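Deoxyuridine 5'-triphosphate nucleotidohydrolase (Entamoeba histolytica, PDB 3LQW) probably hydrolyses dUTP to dUMP and diphosphate with the help of magnesium, supplying the precursor of thymidine nucleotides and keeping uracil out of DNA. Local coordinates at residues V66-S71 / R106-V111; G47-S52 / I129-I134; E24-K29 / Q73-C78. All blocks are in the same frame, centred on the assembly; numbering follows the deposited sequence.

Interaction 1. Residues V66-S71 / R106-V111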
ATOM      1  N   VAL A  66       2.258  17.336  -2.345  1.00 11.47           N
ATOM      2  CA  VAL A  66       1.120  18.165  -1.905  1.00 12.91           C
ATOM      3  C   VAL A  66       1.110  18.330  -0.371  1.00 13.73           C
ATOM      4  O   VAL A  66       1.153  17.363   0.365  1.00 15.32           O
ATOM      5  CB  VAL A  66      -0.242  17.589  -2.368  1.00 14.30           C
ATOM      6  CG1 VAL A  66      -1.396  18.607  -2.025  1.00 17.90           C
ATOM      7  CG2 VAL A  66      -0.234  17.285  -3.870  1.00 15.05           C
ATOM      8  N   SER A  67       1.038  19.582   0.055  1.00 14.07           N
ATOM      9  CA  SER A  67       0.975  19.908   1.486  0.70 14.69           C
ATOM     10  C   SER A  67      -0.480  19.881   1.975  1.00 14.31           C
ATOM     11  O   SER A  67      -1.370  20.379   1.327  1.00 15.76           O
ATOM     12  CB  SER A  67       1.614  21.268   1.726  0.70 15.97           C
ATOM     13  OG  SER A  67       3.018  21.260   1.487  0.70 19.50           O
ATOM     14  N   THR A  68      -0.686  19.233   3.128  1.00 14.22           N
ATOM     15  CA  THR A  68      -2.016  19.169   3.751  1.00 14.72           C
ATOM     16  C   THR A  68      -2.243  20.290   4.782  1.00 15.12           C
ATOM     17  O   THR A  68      -3.407  20.562   5.127  1.00 17.90           O
ATOM     18  CB  THR A  68      -2.221  17.863   4.473  1.00 14.93           C
ATOM     19  OG1 THR A  68      -1.324  17.760   5.591  1.00 14.68           O
ATOM     20  CG2 THR A  68      -2.086  16.675   3.551  1.00 16.28           C
ATOM     21  N   GLY A  69      -1.180  20.900   5.273  1.00 14.56           N
ATOM     22  CA  GLY A  69      -1.346  21.908   6.306  1.00 14.22           C
ATOM     23  C   GLY A  69      -1.545  21.384   7.706  1.00 13.36           C
ATOM     24  O   GLY A  69      -1.782  22.206   8.598  1.00 15.21           O
ATOM     25  N   VAL A  70      -1.446  20.074   7.940  1.00 12.73           N
ATOM     26  CA  VAL A  70      -1.583  19.492   9.274  1.00 12.37           C
ATOM     27  C   VAL A  70      -0.428  18.582   9.638  1.00 12.42           C
ATOM     28  O   VAL A  70       0.207  17.999   8.743  1.00 12.87           O
ATOM     29  CB  VAL A  70      -2.935  18.736   9.442  1.00 12.97           C
ATOM     30  CG1 VAL A  70      -4.099  19.655   9.063  1.00 14.20           C
ATOM     31  CG2 VAL A  70      -2.991  17.435   8.651  1.00 13.40           C
ATOM     32  N   SER A  71      -0.214  18.419  10.931  1.00 12.13           N
ATOM     33  CA  SER A  71       0.558  17.370  11.519  1.00 12.15           C
ATOM     34  C   SER A  71      -0.342  16.523  12.380  1.00 12.36           C
ATOM     35  O   SER A  71      -1.420  16.963  12.799  1.00 12.69           O
ATOM     36  CB  SER A  71       1.729  17.905  12.311  1.00 12.93           C
ATOM     37  OG  SER A  71       1.290  18.736  13.332  1.00 15.32           O
ATOM     38  N   ARG A 106       6.183  14.123  13.709  1.00 14.29           N
ATOM     39  CA  ARG A 106       5.511  15.369  14.085  1.00 15.18           C
ATOM     40  C   ARG A 106       5.629  16.460  13.026  1.00 15.85           C
ATOM     41  O   ARG A 106       5.225  17.595  13.248  1.00 17.77           O
ATOM     42  CB  ARG A 106       6.046  15.888  15.434  1.00 16.22           C
ATOM     43  CG  ARG A 106       5.794  14.937  16.602  1.00 15.74           C
ATOM     44  CD  ARG A 106       4.318  14.881  17.011  1.00 16.07           C
ATOM     45  NE  ARG A 106       4.155  13.875  18.049  1.00 17.56           N
ATOM     46  CZ  ARG A 106       3.926  12.578  17.864  1.00 17.63           C
ATOM     47  NH1 ARG A 106       3.698  12.089  16.649  1.00 17.33           N
ATOM     48  NH2 ARG A 106       3.894  11.749  18.908  1.00 20.93           N
ATOM     49  N   GLY A 107       6.153  16.114  11.868  1.00 15.31           N
ATOM     50  CA  GLY A 107       6.181  17.000  10.730  1.00 15.34           C
ATOM     51  C   GLY A 107       4.850  17.081  10.007  1.00 13.44           C
ATOM     52  O   GLY A 107       3.918  16.351  10.323  1.00 14.08           O
ATOM     53  N   GLU A 108       4.751  18.010   9.068  1.00 13.59           N
ATOM     54  CA  GLU A 108       3.554  18.135   8.232  1.00 13.37           C
ATOM     55  C   GLU A 108       3.352  16.887   7.390  1.00 12.57           C
ATOM     56  O   GLU A 108       4.318  16.301   6.884  1.00 14.08           O
ATOM     57  CB  GLU A 108       3.714  19.324   7.307  1.00 13.82           C
ATOM     58  CG  GLU A 108       2.483  19.636   6.466  1.00 14.99           C
ATOM     59  CD  GLU A 108       2.539  20.920   5.692  1.00 16.22           C
ATOM     60  OE1 GLU A 108       3.577  21.592   5.728  1.00 19.82           O
ATOM     61  OE2 GLU A 108       1.562  21.221   4.997  1.00 18.82           O
ATOM     62  N   ILE A 109       2.097  16.464   7.251  1.00 12.09           N
ATOM     63  CA  ILE A 109       1.788  15.398   6.309  0.50 12.50           C
ATOM     64  C   ILE A 109       1.800  15.998   4.913  1.00 11.91           C
ATOM     65  O   ILE A 109       1.078  16.946   4.591  1.00 12.36           O
ATOM     66  CB  ILE A 109       0.449  14.747   6.611  0.50 13.07           C
ATOM     67  CG1 ILE A 109       0.407  14.351   8.090  0.50 13.81           C
ATOM     68  CG2 ILE A 109       0.239  13.539   5.648  0.50 13.38           C
ATOM     69  CD1 ILE A 109       1.599  13.490   8.417  0.50 14.70           C
ATOM     70  N   LYS A 110       2.652  15.421   4.069  1.00 12.77           N
ATOM     71  CA  LYS A 110       2.756  15.815   2.670  1.00 13.64           C
ATOM     72  C   LYS A 110       2.667  14.526   1.845  1.00 15.86           C
ATOM     73  O   LYS A 110       3.206  13.506   2.258  1.00 18.80           O
ATOM     74  CB  LYS A 110       4.060  16.547   2.387  1.00 14.32           C
ATOM     75  CG  LYS A 110       4.242  17.806   3.245  1.00 15.81           C
ATOM     76  CD  LYS A 110       5.454  18.601   2.758  1.00 19.88           C
ATOM     77  CE  LYS A 110       5.723  19.752   3.635  1.00 22.57           C
ATOM     78  NZ  LYS A 110       6.995  20.421   3.215  1.00 27.83           N
ATOM     79  N   VAL A 111       1.895  14.607   0.757  1.00 14.73           N
ATOM     80  CA  VAL A 111       1.450  13.472  -0.061  1.00 15.08           C
ATOM     81  C   VAL A 111       2.159  13.569  -1.427  1.00 13.12           C
ATOM     82  O   VAL A 111       2.004  14.589  -2.086  1.00 12.96           O
ATOM     83  CB  VAL A 111      -0.189  13.541  -0.308  1.00 14.55           C
ATOM     84  CG1 VAL A 111      -0.644  12.398  -1.160  1.00 17.89           C
ATOM     85  CG2 VAL A 111      -0.950  13.593   1.069  1.00 18.16           C
TER
HETATM   86  O   HOH W   1       4.294  22.843   3.369  1.00 31.23           O
HETATM   87  O   HOH W   2       3.640  19.251  14.834  1.00 23.40           O
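Val66 and Val111 open an antiparallel pairing of strands 63-73 and 108-115, interior neighbours in a four-stranded sheet of the dUTPase fold, at the point where the first strand turns a corner at Gly69. The two valines form a hydrogen-bonded pair: Val66 N reaches Val111 O at 2.8 Å, and Val111 N bonds back to Val66 O. Ser67 and Lys110 follow as a non-hydrogen-bonded pair, with the Lys110 aliphatic chain running past the serine hydroxyl.

Beyond them side chains join the backbone bonding. Ile109 O accepts twice from one residue, nearly along its C=O axis from Thr68 N and at 2.7 Å from Thr68 OG1. With chi1 at 66°, the threonine hydroxyl sits between its own backbone N and carbonyl carbon, where it also accepts from Val70 N and closes an ST turn around Gly69. Glu108 crosses to the corner with its chain extended; its OE2 takes the Gly69 N-H at 2.8 Å on the anti side of the carboxylate, 22° out of plane. The other oxygen, OE1, accepts from a water that also meets Ser67 OG. Past the corner, Ile109 N to Val70 O, 2.9 Å, restores the backbone pairing, and a second water joins Ser71 OG to Arg106 O.

Side-chain oxygens of Thr68 and Glu108 thus occupy the successive N-H groups of Val70 and Gly69, so both N-H groups of the bend have a side-chain acceptor while both flanking strand pieces stay paired to one partner.

Interaction 2. Residues G47-S52 / I129-I134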
ATOM      1  N   GLY A  47     -10.589   4.894   5.795  1.00 15.92           N
ATOM      2  CA  GLY A  47      -9.694   5.997   5.536  1.00 16.31           C
ATOM      3  C   GLY A  47     -10.255   7.321   5.965  1.00 14.75           C
ATOM      4  O   GLY A  47     -11.449   7.563   6.047  1.00 16.18           O
ATOM      5  N   ILE A  48      -9.334   8.166   6.307  1.00 13.55           N
ATOM      6  CA  ILE A  48      -9.605   9.529   6.728  1.00 12.87           C
ATOM      7  C   ILE A  48      -9.131  10.436   5.587  1.00 12.85           C
ATOM      8  O   ILE A  48      -7.978  10.381   5.144  1.00 14.31           O
ATOM      9  CB  ILE A  48      -8.774   9.817   7.989  1.00 13.00           C
ATOM     10  CG1 ILE A  48      -9.085   8.823   9.119  1.00 14.09           C
ATOM     11  CG2 ILE A  48      -8.960  11.247   8.409  1.00 16.88           C
ATOM     12  CD1 ILE A  48      -8.114   8.861  10.284  1.00 17.02           C
ATOM     13  N   ASP A  49     -10.020  11.276   5.100  1.00 12.23           N
ATOM     14  CA  ASP A  49      -9.713  12.097   3.944  1.00 12.07           C
ATOM     15  C   ASP A  49      -8.703  13.174   4.296  1.00 10.91           C
ATOM     16  O   ASP A  49      -8.847  13.853   5.312  1.00 12.34           O
ATOM     17  CB  ASP A  49     -10.998  12.713   3.368  1.00 14.40           C
ATOM     18  CG  ASP A  49     -11.925  11.624   2.756  1.00 20.92           C
ATOM     19  OD1 ASP A  49     -11.395  10.764   2.045  1.00 26.94           O
ATOM     20  OD2 ASP A  49     -13.122  11.659   3.010  1.00 31.17           O
ATOM     21  N   LEU A  50      -7.675  13.318   3.446  1.00 10.68           N
ATOM     22  CA  LEU A  50      -6.651  14.341   3.525  1.00 10.54           C
ATOM     23  C   LEU A  50      -6.933  15.402   2.464  1.00 11.22           C
ATOM     24  O   LEU A  50      -7.240  15.076   1.313  1.00 12.04           O
ATOM     25  CB  LEU A  50      -5.254  13.765   3.280  1.00 11.05           C
ATOM     26  CG  LEU A  50      -4.772  12.747   4.304  1.00 10.82           C
ATOM     27  CD1 LEU A  50      -3.466  12.108   3.826  1.00 12.27           C
ATOM     28  CD2 LEU A  50      -4.645  13.335   5.684  1.00 12.55           C
ATOM     29  N   TYR A  51      -6.833  16.668   2.853  1.00 11.82           N
ATOM     30  CA  TYR A  51      -7.175  17.802   1.995  1.00 11.74           C
ATOM     31  C   TYR A  51      -5.927  18.580   1.622  1.00 12.23           C
ATOM     32  O   TYR A  51      -5.060  18.794   2.451  1.00 14.50           O
ATOM     33  CB  TYR A  51      -8.135  18.758   2.756  1.00 12.60           C
ATOM     34  CG  TYR A  51      -9.454  18.125   3.145  1.00 13.10           C
ATOM     35  CD1 TYR A  51      -9.565  17.377   4.297  1.00 14.19           C
ATOM     36  CD2 TYR A  51     -10.589  18.315   2.391  1.00 13.87           C
ATOM     37  CE1 TYR A  51     -10.762  16.786   4.645  1.00 15.40           C
ATOM     38  CE2 TYR A  51     -11.811  17.761   2.737  1.00 15.53           C
ATOM     39  CZ  TYR A  51     -11.892  16.977   3.872  1.00 15.48           C
ATOM     40  OH  TYR A  51     -13.105  16.425   4.233  1.00 17.22           O
ATOM     41  N   SER A  52      -5.848  19.029   0.372  1.00 12.23           N
ATOM     42  CA  SER A  52      -4.784  19.915  -0.044  1.00 12.66           C
ATOM     43  C   SER A  52      -4.916  21.309   0.579  1.00 13.98           C
ATOM     44  O   SER A  52      -6.007  21.862   0.536  1.00 15.94           O
ATOM     45  CB  SER A  52      -4.763  20.060  -1.572  1.00 13.35           C
ATOM     46  OG  SER A  52      -3.701  20.891  -1.935  1.00 14.57           O
ATOM     47  N   ILE A 129      -7.373  14.750  -1.579  1.00 10.55           N
ATOM     48  CA  ILE A 129      -6.367  14.249  -2.510  0.50 10.54           C
ATOM     49  C   ILE A 129      -5.738  12.912  -2.142  1.00 10.63           C
ATOM     50  O   ILE A 129      -4.953  12.402  -2.923  1.00 11.29           O
ATOM     51  CB  ILE A 129      -5.306  15.333  -2.831  0.50 11.22           C
ATOM     52  CG1 ILE A 129      -4.737  15.970  -1.551  0.50 12.11           C
ATOM     53  CG2 ILE A 129      -5.929  16.412  -3.747  0.50 11.44           C
ATOM     54  CD1 ILE A 129      -3.849  15.073  -0.612  0.50 11.96           C
ATOM     55  N   ALA A 130      -6.127  12.319  -1.010  1.00 10.16           N
ATOM     56  CA  ALA A 130      -5.610  11.035  -0.562  1.00 10.30           C
ATOM     57  C   ALA A 130      -6.411  10.674   0.680  1.00 10.67           C
ATOM     58  O   ALA A 130      -7.225  11.472   1.173  1.00 11.15           O
ATOM     59  CB  ALA A 130      -4.107  11.081  -0.262  1.00 11.12           C
ATOM     60  N   GLN A 131      -6.147   9.497   1.223  1.00 10.78           N
ATOM     61  CA  GLN A 131      -6.723   9.028   2.480  0.50 11.81           C
ATOM     62  C   GLN A 131      -5.595   8.576   3.396  1.00 11.59           C
ATOM     63  O   GLN A 131      -4.533   8.145   2.923  1.00 13.89           O
ATOM     64  CB  GLN A 131      -7.581   7.797   2.274  0.50 13.12           C
ATOM     65  CG  GLN A 131      -8.790   7.853   1.416  0.50 16.53           C
ATOM     66  CD  GLN A 131      -9.264   6.392   1.230  0.50 20.48           C
ATOM     67  OE1 GLN A 131      -9.270   5.856   0.116  0.50 20.35           O
ATOM     68  NE2 GLN A 131      -9.531   5.716   2.346  0.50 20.29           N
ATOM     69  N   LEU A 132      -5.811   8.687   4.689  1.00 10.80           N
ATOM     70  CA  LEU A 132      -4.915   8.174   5.728  1.00 10.67           C
ATOM     71  C   LEU A 132      -5.641   7.031   6.417  1.00  9.79           C
ATOM     72  O   LEU A 132      -6.736   7.224   6.945  1.00 11.73           O
ATOM     73  CB  LEU A 132      -4.573   9.301   6.748  1.00 11.53           C
ATOM     74  CG  LEU A 132      -3.532   8.990   7.806  1.00 13.58           C
ATOM     75  CD1 LEU A 132      -2.227   8.907   7.185  1.00 15.71           C
ATOM     76  CD2 LEU A 132      -3.579  10.075   8.915  1.00 17.22           C
ATOM     77  N   ILE A 133      -5.005   5.870   6.463  1.00  9.33           N
ATOM     78  CA  ILE A 133      -5.591   4.715   7.122  0.50  9.78           C
ATOM     79  C   ILE A 133      -4.760   4.411   8.360  1.00  9.92           C
ATOM     80  O   ILE A 133      -3.532   4.357   8.315  1.00 10.53           O
ATOM     81  CB  ILE A 133      -5.631   3.467   6.241  0.50 10.13           C
ATOM     82  CG1 ILE A 133      -6.484   3.712   5.012  0.50 11.41           C
ATOM     83  CG2 ILE A 133      -6.128   2.280   7.058  0.50 11.62           C
ATOM     84  CD1 ILE A 133      -6.276   2.703   3.936  0.50 15.81           C
ATOM     85  N   ILE A 134      -5.441   4.243   9.492  1.00  9.69           N
ATOM     86  CA  ILE A 134      -4.746   3.972  10.752  1.00  9.72           C
ATOM     87  C   ILE A 134      -4.641   2.452  10.936  1.00  9.64           C
ATOM     88  O   ILE A 134      -5.571   1.763  11.339  1.00 10.85           O
ATOM     89  CB  ILE A 134      -5.414   4.648  11.954  1.00 10.46           C
ATOM     90  CG1 ILE A 134      -5.647   6.143  11.661  1.00 11.44           C
ATOM     91  CG2 ILE A 134      -4.583   4.416  13.208  1.00 11.67           C
ATOM     92  CD1 ILE A 134      -4.429   6.954  11.266  1.00 12.68           C
TER
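Leu50 lies at the apolar centre, on the sheet face it shares with Ile48, Ala130 and Leu132. Its two methyls divide the opposite strand between them: CD2 approaches Leu132 CB at 4.2 Å, the two leucines crossing at a slant, while CD1 leans toward Ala130 CB. At one end of this row Ile48 CD1 reaches Ile134 CG1 at 3.9 Å. At the other, Ile129 has its CG1 held between backbone N and carbonyl carbon (chi1 50°), which turns that branch across to Ser52, 3.8 Å from Ser52 N, and brings CD1 toward Leu50 CB.

Beneath the side chains runs an antiparallel strand pairing of the all-beta dUTPase fold. Ile48 and Leu132 exchange two bonds of 2.8 Å, Ile48 N to Leu132 O and Leu132 N to Ile48 O. Leu50 N gives to Ala130 O, but Leu50 O accepts from Ile129 N rather than from Ala130 N, at 2.9 Å. Ile129 and Ala130 thus both stand opposite Leu50, consistent with a classic beta bulge, with Ile129 at phi/psi -126°/-1°.

The polar groups are on the opposite face, where Asp49 and Gln131 run alongside one another; their contact is loose, Asp49 OD1 standing 4.0 Å from Gln131 CG.

Both strands belong to a five-stranded antiparallel sheet. Strand 39-40 flanks 47-51 on its outer side, and strand 78-83 flanks 128-136, bonding to Gln131 and Ile133 through the backbone. Val111 of strand 108-115 packs on Leu50, Ile129 and Ala130. Ile142 of the second subunit packs on Ile48, and Ile134 bonds to that subunit through its backbone.

Interaction 3. Residues E24-K29 / Q73-C78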
ATOM      1  N   GLU A  24      -8.905   5.213  21.471  1.00 23.36           N
ATOM      2  CA  GLU A  24      -7.842   5.648  20.582  1.00 19.70           C
ATOM      3  C   GLU A  24      -8.280   6.937  19.925  1.00 17.67           C
ATOM      4  O   GLU A  24      -9.431   7.062  19.541  1.00 18.74           O
ATOM      5  CB  GLU A  24      -7.597   4.579  19.521  1.00 17.81           C
ATOM      6  CG  GLU A  24      -6.972   3.327  20.082  1.00 17.14           C
ATOM      7  CD  GLU A  24      -6.811   2.265  19.043  1.00 17.31           C
ATOM      8  OE1 GLU A  24      -7.748   2.033  18.251  1.00 17.09           O
ATOM      9  OE2 GLU A  24      -5.744   1.634  19.069  1.00 19.31           O
ATOM     10  N   VAL A  25      -7.344   7.869  19.763  1.00 16.24           N
ATOM     11  CA  VAL A  25      -7.641   9.168  19.138  1.00 15.20           C
ATOM     12  C   VAL A  25      -6.484   9.540  18.210  1.00 14.93           C
ATOM     13  O   VAL A  25      -5.327   9.348  18.581  1.00 17.11           O
ATOM     14  CB  VAL A  25      -7.849  10.283  20.191  1.00 17.00           C
ATOM     15  CG1 VAL A  25      -8.350  11.553  19.531  1.00 19.34           C
ATOM     16  CG2 VAL A  25      -8.785   9.814  21.260  1.00 19.70           C
ATOM     17  N   LEU A  26      -6.812  10.047  17.032  1.00 13.12           N
ATOM     18  CA  LEU A  26      -5.838  10.670  16.132  1.00 12.96           C
ATOM     19  C   LEU A  26      -5.856  12.157  16.472  1.00 11.99           C
ATOM     20  O   LEU A  26      -6.887  12.817  16.266  1.00 12.86           O
ATOM     21  CB  LEU A  26      -6.233  10.465  14.661  1.00 13.41           C
ATOM     22  CG  LEU A  26      -5.320  11.196  13.669  1.00 12.98           C
ATOM     23  CD1 LEU A  26      -3.917  10.502  13.610  1.00 14.47           C
ATOM     24  CD2 LEU A  26      -5.937  11.229  12.258  1.00 16.57           C
ATOM     25  N   LEU A  27      -4.745  12.688  16.960  1.00 11.24           N
ATOM     26  CA  LEU A  27      -4.654  14.129  17.248  1.00 11.39           C
ATOM     27  C   LEU A  27      -4.155  14.834  15.996  1.00 11.36           C
ATOM     28  O   LEU A  27      -3.227  14.337  15.321  1.00 12.26           O
ATOM     29  CB  LEU A  27      -3.722  14.427  18.422  1.00 13.12           C
ATOM     30  CG  LEU A  27      -4.050  13.759  19.727  1.00 14.88           C
ATOM     31  CD1 LEU A  27      -2.958  14.146  20.739  1.00 18.15           C
ATOM     32  CD2 LEU A  27      -5.434  14.111  20.221  1.00 16.34           C
ATOM     33  N   VAL A  28      -4.736  15.989  15.699  1.00 10.92           N
ATOM     34  CA  VAL A  28      -4.411  16.767  14.516  1.00 11.32           C
ATOM     35  C   VAL A  28      -4.097  18.196  14.908  1.00 11.27           C
ATOM     36  O   VAL A  28      -4.902  18.839  15.610  1.00 12.39           O
ATOM     37  CB  VAL A  28      -5.574  16.772  13.501  1.00 11.71           C
ATOM     38  CG1 VAL A  28      -5.202  17.645  12.281  1.00 12.94           C
ATOM     39  CG2 VAL A  28      -5.982  15.366  13.111  1.00 13.51           C
ATOM     40  N   LYS A  29      -2.957  18.715  14.485  1.00 11.58           N
ATOM     41  CA  LYS A  29      -2.564  20.125  14.664  1.00 12.49           C
ATOM     42  C   LYS A  29      -2.631  20.833  13.320  1.00 12.77           C
ATOM     43  O   LYS A  29      -1.995  20.382  12.357  1.00 13.52           O
ATOM     44  CB  LYS A  29      -1.158  20.232  15.256  1.00 13.39           C
ATOM     45  CG  LYS A  29      -0.668  21.683  15.385  1.00 15.14           C
ATOM     46  CD  LYS A  29       0.764  21.758  15.809  1.00 17.40           C
ATOM     47  CE  LYS A  29       1.242  23.208  15.877  1.00 19.25           C
ATOM     48  NZ  LYS A  29       2.649  23.298  16.327  1.00 22.09           N
ATOM     49  N   GLN A  73      -0.645  13.065  15.462  1.00 12.13           N
ATOM     50  CA  GLN A  73      -0.143  12.096  16.431  1.00 12.56           C
ATOM     51  C   GLN A  73      -1.009  10.852  16.306  1.00 12.47           C
ATOM     52  O   GLN A  73      -2.169  10.849  16.707  1.00 12.65           O
ATOM     53  CB  GLN A  73      -0.165  12.686  17.820  1.00 14.95           C
ATOM     54  CG  GLN A  73       0.380  11.808  18.885  1.00 18.75           C
ATOM     55  CD  GLN A  73       0.499  12.569  20.222  1.00 22.97           C
ATOM     56  OE1 GLN A  73       0.810  13.763  20.236  1.00 26.88           O
ATOM     57  NE2 GLN A  73       0.220  11.893  21.322  1.00 30.49           N
ATOM     58  N   ILE A  74      -0.445   9.821  15.684  1.00 13.25           N
ATOM     59  CA  ILE A  74      -1.103   8.534  15.433  0.60 12.77           C
ATOM     60  C   ILE A  74      -1.231   7.774  16.776  1.00 13.10           C
ATOM     61  O   ILE A  74      -0.305   7.819  17.567  1.00 14.29           O
ATOM     62  CB  ILE A  74      -0.242   7.648  14.430  0.60 12.63           C
ATOM     63  CG1 ILE A  74       0.102   8.297  13.054  0.60 12.37           C
ATOM     64  CG2 ILE A  74      -0.924   6.313  14.164  0.60 14.35           C
ATOM     65  CD1 ILE A  74      -1.059   8.556  12.067  0.60 12.97           C
ATOM     66  N   PRO A  75      -2.329   7.022  16.995  1.00 13.54           N
ATOM     67  CA  PRO A  75      -2.417   6.187  18.209  1.00 15.18           C
ATOM     68  C   PRO A  75      -1.305   5.148  18.297  1.00 14.88           C
ATOM     69  O   PRO A  75      -0.745   4.681  17.301  1.00 14.39           O
ATOM     70  CB  PRO A  75      -3.763   5.482  18.084  1.00 16.84           C
ATOM     71  CG  PRO A  75      -4.450   6.032  16.998  1.00 17.04           C
ATOM     72  CD  PRO A  75      -3.600   7.037  16.260  1.00 13.96           C
ATOM     73  N   HIS A  76      -1.044   4.719  19.519  1.00 15.84           N
ATOM     74  CA  HIS A  76      -0.005   3.772  19.820  1.00 15.71           C
ATOM     75  C   HIS A  76      -0.181   2.432  19.081  1.00 14.52           C
ATOM     76  O   HIS A  76      -1.274   1.915  18.961  1.00 15.08           O
ATOM     77  CB  HIS A  76       0.049   3.545  21.330  1.00 17.69           C
ATOM     78  CG  HIS A  76       1.259   2.806  21.794  1.00 20.65           C
ATOM     79  ND1 HIS A  76       2.536   3.113  21.369  1.00 22.92           N
ATOM     80  CD2 HIS A  76       1.382   1.759  22.642  1.00 23.96           C
ATOM     81  CE1 HIS A  76       3.393   2.283  21.941  1.00 25.10           C
ATOM     82  NE2 HIS A  76       2.715   1.444  22.705  1.00 25.19           N
ATOM     83  N   GLN A  77       0.947   1.880  18.626  1.00 13.91           N
ATOM     84  CA  GLN A  77       0.996   0.590  17.944  1.00 13.91           C
ATOM     85  C   GLN A  77       0.232   0.601  16.611  1.00 12.91           C
ATOM     86  O   GLN A  77      -0.222  -0.427  16.129  1.00 12.25           O
ATOM     87  CB  GLN A  77       0.559  -0.549  18.866  1.00 15.54           C
ATOM     88  CG  GLN A  77       1.559  -0.744  20.022  1.00 18.87           C
ATOM     89  CD  GLN A  77       1.068  -1.647  21.111  1.00 24.57           C
ATOM     90  OE1 GLN A  77      -0.139  -1.866  21.282  1.00 29.41           O
ATOM     91  NE2 GLN A  77       2.007  -2.128  21.905  1.00 27.97           N
ATOM     92  N   CYS A  78       0.138   1.791  16.027  1.00 12.23           N
ATOM     93  CA  CYS A  78      -0.430   1.985  14.700  1.00 11.05           C
ATOM     94  C   CYS A  78       0.523   2.853  13.918  1.00 10.74           C
ATOM     95  O   CYS A  78       1.406   3.519  14.468  1.00 12.13           O
ATOM     96  CB  CYS A  78      -1.787   2.675  14.778  1.00 11.58           C
ATOM     97  SG  CYS A  78      -3.067   1.743  15.678  1.00 12.64           S
TER
HETATM   98  O   HOH W   3      -3.512   2.113  20.462  1.00 23.34           O
HETATM   99  O   HOH W   4      -2.888   9.810  19.254  1.00 24.62           O
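Gln73 O is gripped by two donors, Leu27 N at 3.2 Å and a water that also donates to Val25 O. The return bond, Gln73 N to Leu27 O, is 2.9 Å, with an N-H...O angle of 162°. Together the two backbone bonds make Leu27 and Gln73 an antiparallel hydrogen-bonded pair at the end of strand 63-73, while the water carries the connection one step further, to Val25, where Pro75 has no N-H to offer.

On one side of this pair the side chains of Leu27 and Gln73 run alongside each other, Leu27 CD1 lying 3.8 Å from Gln73 CD. The glutamine chain is extended and its OE1 accepts from Asn149 N of the second subunit. Leu26 lies on the other side: a chi1 of 175° sends its branch along its own carbonyl side, and the next torsion (71°) sets CD1 3.8 Å from Ile74 CD1. The Pro75 ring rests its CD 3.7 Å from Val25 O, at the start of a type II turn that ends at Cys78.

A second water spans Glu24 OE2 and His76 O, donating to each at 2.7 Å.

Residues 25-28 also pair in parallel with a strand of the second subunit. Direct bonds hold the strand end and water takes over as the two segments separate; Glu24 OE1, to Ser138, and Gln73 OE1 both bond to the second subunit, while Glu24 OE2 serves the water and a salt bridge to Arg136.

In the fold
From the N terminus, 24-29 comes first and finds its partner at 73-78, so interaction 3 closes a loop containing residues 47-52 and 66-71. Interaction 2 starts within that loop but closes at 129-134, beyond it, so the two cross; interaction 1 crosses interaction 3 likewise and lies wholly between the segments of interaction 2. Interactions 1 and 3 pair strand 63-73 with its neighbours on either side, 108-115 and 25-30, in one sheet, and interaction 2 forms the middle of the other. The sheets meet where Val111 CG1 lies 3.8 Å from Ala130 CB, and again where Ile48 CD1 lies 3.8 Å from Leu26 CD2. All three touch the second subunit.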